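Local coordinates for protein halogenase (Chondromyces crocatus, PDB 3E1T) that is an FAD-dependent halogenase that probably chlorinates a substrate during the biosynthesis of chondrochloren in a myxobacterium, at residues T65-R70 against S121-V126; A323-R328 against E348-R353. All coordinates share one frame; numbering follows the deposited sequence.

Contact 1. Residues T65-R70 against S121-V126; sequences TDEMKR and SERKGV
Glu67 and Arg123 reach for each other from opposite directions and meet in a salt bridge at the protein surface. Glu67 OE1 lies 3.0 Å from Arg123 NH2. The direct hydrogen bond is weak, because the N-H...acceptor angle is only 127°. The carboxylate and guanidinium planes are turned 47° apart, so the two groups do not pair flat. A water completes the link. It donates to Glu67 OE2 at 2.7 Å and accepts from Arg123 NH2, also at 2.7 Å, lying at the guanidinium edge and in its plane. NH2 thus serves both the carboxylate and the water, and OE2 takes a bond from the water. The backbones stay well apart, with the Glu67 CA and Arg123 CA atoms 13.3 Å from each other. Glu67 spans its share with an extended chain, CG anti to the backbone N (chi1 -152°). Its side chain also touches Met116 of helix 110-123. On the other segment, Ser121 O accepts from Val126 N, and Glu122 O from Gly125 N. With the positive phi of Gly125, these bonds form a Schellman motif after the last turn of the helix that carries Arg123. The arrangement is a water-bridged surface salt bridge between short helix 65-69 and the C-terminal turn of helix 110-123.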
# COMPACT_ATOMS: atom_id res chain seq x y z
N THR A 65 -10.18 -18.29 -1.31
CA THR A 65 -11.02 -18.02 -2.48
C THR A 65 -12.52 -18.08 -2.14
O THR A 65 -13.24 -17.09 -2.32
CB THR A 65 -10.72 -18.99 -3.64
OG1 THR A 65 -9.31 -19.02 -3.89
CG2 THR A 65 -11.44 -18.57 -4.90
N ASP A 66 -12.96 -19.23 -1.63
CA ASP A 66 -14.39 -19.46 -1.39
C ASP A 66 -14.94 -18.48 -0.35
O ASP A 66 -16.01 -17.91 -0.55
CB ASP A 66 -14.65 -20.91 -0.97
CG ASP A 66 -14.02 -21.93 -1.92
OD1 ASP A 66 -14.05 -23.14 -1.59
OD2 ASP A 66 -13.48 -21.54 -2.98
N GLU A 67 -14.19 -18.29 0.74
CA GLU A 67 -14.61 -17.38 1.81
C GLU A 67 -14.68 -15.91 1.36
O GLU A 67 -15.52 -15.15 1.86
CB GLU A 67 -13.70 -17.53 3.03
CG GLU A 67 -14.40 -17.19 4.35
CD GLU A 67 -13.48 -17.30 5.56
OE1 GLU A 67 -12.46 -18.03 5.50
OE2 GLU A 67 -13.79 -16.65 6.59
N MET A 68 -13.82 -15.53 0.42
CA MET A 68 -13.86 -14.19 -0.18
C MET A 68 -15.16 -13.97 -0.96
O MET A 68 -15.79 -12.92 -0.83
CB MET A 68 -12.67 -14.00 -1.13
CG MET A 68 -11.30 -14.07 -0.47
SD MET A 68 -10.75 -12.49 0.20
CE MET A 68 -10.08 -11.74 -1.29
N LYS A 69 -15.54 -14.98 -1.75
CA LYS A 69 -16.77 -14.96 -2.56
C LYS A 69 -18.03 -14.74 -1.72
O LYS A 69 -18.93 -14.01 -2.13
CB LYS A 69 -16.92 -16.28 -3.31
CG LYS A 69 -15.89 -16.56 -4.39
CD LYS A 69 -16.16 -17.92 -5.03
CE LYS A 69 -15.69 -17.98 -6.47
NZ LYS A 69 -14.21 -18.14 -6.59
N ARG A 70 -18.07 -15.38 -0.56
CA ARG A 70 -19.26 -15.43 0.29
C ARG A 70 -19.42 -14.17 1.13
O ARG A 70 -20.45 -13.96 1.77
CB ARG A 70 -19.21 -16.67 1.19
CG ARG A 70 -19.01 -17.99 0.44
CD ARG A 70 -19.24 -19.21 1.32
NE ARG A 70 -18.07 -19.62 2.09
CZ ARG A 70 -17.87 -19.34 3.38
NH1 ARG A 70 -18.77 -18.65 4.07
NH2 ARG A 70 -16.77 -19.77 3.99
N SER A 121 -5.27 -17.39 9.72
CA SER A 121 -3.95 -17.62 10.31
C SER A 121 -4.03 -18.69 11.40
O SER A 121 -3.26 -19.65 11.40
CB SER A 121 -3.37 -16.33 10.92
OG SER A 121 -2.84 -15.47 9.92
N GLU A 122 -4.97 -18.49 12.32
CA GLU A 122 -5.21 -19.43 13.42
C GLU A 122 -5.41 -20.83 12.89
O GLU A 122 -4.65 -21.74 13.23
CB GLU A 122 -6.42 -18.99 14.24
CG GLU A 122 -6.18 -17.71 14.99
CD GLU A 122 -7.43 -17.12 15.59
OE1 GLU A 122 -8.54 -17.41 15.07
OE2 GLU A 122 -7.30 -16.35 16.57
N ARG A 123 -6.40 -20.98 12.01
CA ARG A 123 -6.72 -22.24 11.35
C ARG A 123 -5.55 -22.84 10.57
O ARG A 123 -5.53 -24.05 10.32
CB ARG A 123 -7.91 -22.05 10.40
CG ARG A 123 -9.18 -21.53 11.08
CD ARG A 123 -10.39 -21.70 10.17
NE ARG A 123 -10.23 -21.01 8.88
CZ ARG A 123 -10.78 -19.84 8.57
NH1 ARG A 123 -11.54 -19.19 9.45
NH2 ARG A 123 -10.57 -19.31 7.37
N LYS A 124 -4.59 -22.01 10.16
CA LYS A 124 -3.40 -22.53 9.47
C LYS A 124 -2.36 -22.99 10.47
O LYS A 124 -1.34 -23.58 10.09
CB LYS A 124 -2.82 -21.49 8.50
CG LYS A 124 -3.63 -21.31 7.22
CD LYS A 124 -3.60 -22.55 6.35
CE LYS A 124 -4.47 -22.38 5.11
NZ LYS A 124 -4.63 -23.67 4.38
N GLY A 125 -2.61 -22.71 11.74
CA GLY A 125 -1.76 -23.16 12.82
C GLY A 125 -0.97 -22.07 13.52
O GLY A 125 -0.02 -22.37 14.26
N VAL A 126 -1.34 -20.81 13.29
CA VAL A 126 -0.60 -19.69 13.87
C VAL A 126 -1.14 -19.39 15.27
O VAL A 126 -2.35 -19.34 15.48
CB VAL A 126 -0.68 -18.39 13.01
CG1 VAL A 126 0.01 -17.24 13.71
CG2 VAL A 126 -0.07 -18.62 11.62
O HOH W 1 -11.50 -16.85 7.93

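Contact 2. Residues A323-R328 against E348-R353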
# COMPACT_ATOMS: atom_id res chain seq x y z
N ALA A 323 5.21 -10.06 2.34
CA ALA A 323 4.92 -11.20 3.25
C ALA A 323 5.29 -12.55 2.64
O ALA A 323 6.02 -13.31 3.26
CB ALA A 323 3.47 -11.19 3.68
N LEU A 324 4.81 -12.83 1.43
CA LEU A 324 5.24 -14.01 0.66
C LEU A 324 6.75 -14.15 0.48
O LEU A 324 7.29 -15.26 0.56
CB LEU A 324 4.58 -14.02 -0.72
CG LEU A 324 4.90 -15.14 -1.72
CD1 LEU A 324 4.31 -16.48 -1.28
CD2 LEU A 324 4.36 -14.74 -3.09
N LEU A 325 7.42 -13.04 0.17
CA LEU A 325 8.85 -13.03 -0.05
C LEU A 325 9.61 -13.32 1.25
O LEU A 325 10.64 -14.00 1.24
CB LEU A 325 9.30 -11.66 -0.60
CG LEU A 325 8.82 -11.27 -2.00
CD1 LEU A 325 9.24 -9.84 -2.29
CD2 LEU A 325 9.40 -12.22 -3.03
N VAL A 326 9.12 -12.77 2.35
CA VAL A 326 9.76 -13.01 3.64
C VAL A 326 9.46 -14.45 4.06
O VAL A 326 10.36 -15.15 4.51
CB VAL A 326 9.33 -11.98 4.71
CG1 VAL A 326 9.73 -12.45 6.11
CG2 VAL A 326 9.99 -10.67 4.43
N ALA A 327 8.22 -14.88 3.86
CA ALA A 327 7.81 -16.27 4.16
C ALA A 327 8.71 -17.27 3.46
O ALA A 327 9.11 -18.26 4.08
CB ALA A 327 6.37 -16.51 3.79
N ARG A 328 9.03 -17.02 2.19
CA ARG A 328 9.94 -17.87 1.42
C ARG A 328 11.36 -17.88 1.94
O ARG A 328 12.03 -18.92 1.91
CB ARG A 328 9.96 -17.47 -0.05
CG ARG A 328 8.73 -17.89 -0.81
CD ARG A 328 8.81 -17.48 -2.25
NE ARG A 328 7.55 -17.80 -2.91
CZ ARG A 328 7.14 -17.29 -4.06
NH1 ARG A 328 7.89 -16.40 -4.70
NH2 ARG A 328 5.97 -17.65 -4.55
N GLU A 348 14.61 -8.43 -0.32
CA GLU A 348 14.76 -6.98 -0.49
C GLU A 348 14.83 -6.56 -1.97
O GLU A 348 14.20 -5.58 -2.38
CB GLU A 348 15.96 -6.44 0.30
CG GLU A 348 16.00 -4.90 0.34
CD GLU A 348 16.79 -4.32 1.49
OE1 GLU A 348 17.38 -3.23 1.29
OE2 GLU A 348 16.79 -4.91 2.59
N ARG A 349 15.57 -7.33 -2.77
CA ARG A 349 15.72 -7.05 -4.19
C ARG A 349 14.36 -7.07 -4.90
O ARG A 349 14.01 -6.11 -5.57
CB ARG A 349 16.68 -8.07 -4.82
CG ARG A 349 17.07 -7.74 -6.25
CD ARG A 349 17.85 -8.91 -6.89
NE ARG A 349 17.02 -10.09 -7.09
CZ ARG A 349 16.27 -10.33 -8.17
NH1 ARG A 349 16.24 -9.45 -9.18
NH2 ARG A 349 15.56 -11.44 -8.26
N ARG A 350 13.61 -8.15 -4.72
CA ARG A 350 12.27 -8.31 -5.29
C ARG A 350 11.28 -7.25 -4.81
O ARG A 350 10.48 -6.72 -5.59
CB ARG A 350 11.73 -9.68 -4.92
CG ARG A 350 11.58 -10.67 -6.05
CD ARG A 350 12.86 -11.37 -6.38
NE ARG A 350 12.61 -12.76 -6.72
CZ ARG A 350 12.27 -13.21 -7.93
NH1 ARG A 350 12.13 -12.38 -8.96
NH2 ARG A 350 12.08 -14.51 -8.09
N TYR A 351 11.31 -6.96 -3.50
CA TYR A 351 10.41 -5.99 -2.88
C TYR A 351 10.67 -4.57 -3.42
O TYR A 351 9.73 -3.85 -3.76
CB TYR A 351 10.59 -6.06 -1.35
CG TYR A 351 9.55 -5.33 -0.47
CD1 TYR A 351 8.39 -4.76 -1.00
CD2 TYR A 351 9.73 -5.28 0.91
CE1 TYR A 351 7.45 -4.12 -0.16
CE2 TYR A 351 8.81 -4.64 1.75
CZ TYR A 351 7.67 -4.07 1.21
OH TYR A 351 6.77 -3.46 2.06
N ARG A 352 11.94 -4.18 -3.46
CA ARG A 352 12.34 -2.87 -3.99
C ARG A 352 11.97 -2.75 -5.48
O ARG A 352 11.64 -1.66 -5.95
CB ARG A 352 13.85 -2.65 -3.81
CG ARG A 352 14.26 -2.34 -2.38
CD ARG A 352 15.74 -1.92 -2.23
NE ARG A 352 16.01 -1.66 -0.82
CZ ARG A 352 15.68 -0.54 -0.18
NH1 ARG A 352 15.12 0.48 -0.83
NH2 ARG A 352 15.93 -0.42 1.12
N ARG A 353 12.03 -3.86 -6.20
CA ARG A 353 11.66 -3.87 -7.62
C ARG A 353 10.18 -3.54 -7.80
O ARG A 353 9.84 -2.71 -8.64
CB ARG A 353 12.00 -5.20 -8.28
CG ARG A 353 13.46 -5.31 -8.60
CD ARG A 353 13.91 -6.74 -8.88
NE ARG A 353 13.59 -7.19 -10.23
CZ ARG A 353 14.24 -6.83 -11.33
NH1 ARG A 353 15.25 -5.98 -11.28
NH2 ARG A 353 13.87 -7.32 -12.51
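Leu325 puts its two methyl groups against the base of the Arg350 side chain and the N and CB of Tyr351. Leu325 CD1 comes within 3.6 Å of Arg350 CB and 3.7 Å of Tyr351 N. It also packs on Tyr351 CB. Leu325 CD2 rests on the same Arg350 CB (3.9 Å) and on Arg350 CG. The Leu325 and Arg350 side chains cross at about a right angle. No hydrogen bond joins the two segments; the contact is apolar. Leu325 CG sits anti to the carbonyl carbon (chi1 -67°), which carries both methyls to the facing helix. This is helix-helix packing between helix 315-333 and helix 340-368 of the flavoprotein, and Leu325 CA and Tyr351 CA are 7.7 Å apart. Phe347, one turn before Tyr351, also touches Leu325. The polar end of Arg350 turns to Glu346 of its own helix, in a salt bridge through NE. The Tyr351 side chain is about 7 Å from the bound FAD and its ring meets that of Phe293. Further out, Arg352 grips Glu348 side-on. Arg352 NE (3.0 Å) and Arg352 NH2 (3.2 Å) both reach Glu348 OE1, which lies in the guanidinium plane. Both nitrogens approach from the same face of the carboxylate. Glu348 OE2 accepts from Phe293 N, which ties this helix to the chain around Phe293.

Overall arrangement
Contact 1 comes first along the chain and closes before contact 2 opens. Their centres lie 22 Å apart, and their nearest atoms are about 10 Å apart without touching. The four helices involved are all different: 65-69 and 110-123 in contact 1, 315-333 and 340-368 in contact 2. Helix 17-27 links their surroundings: it touches Ser121 and Val126 of contact 1, and Ala323, Leu324 and Ala327 of contact 2. This helix follows strand 10-13 of the parallel five-stranded sheet and carries part of a GxGxxG pattern, consistent with a Rossmann-type FAD-binding fold. Contact 1 is peripheral and solvent-facing. Contact 2 is buried and joins two later helices.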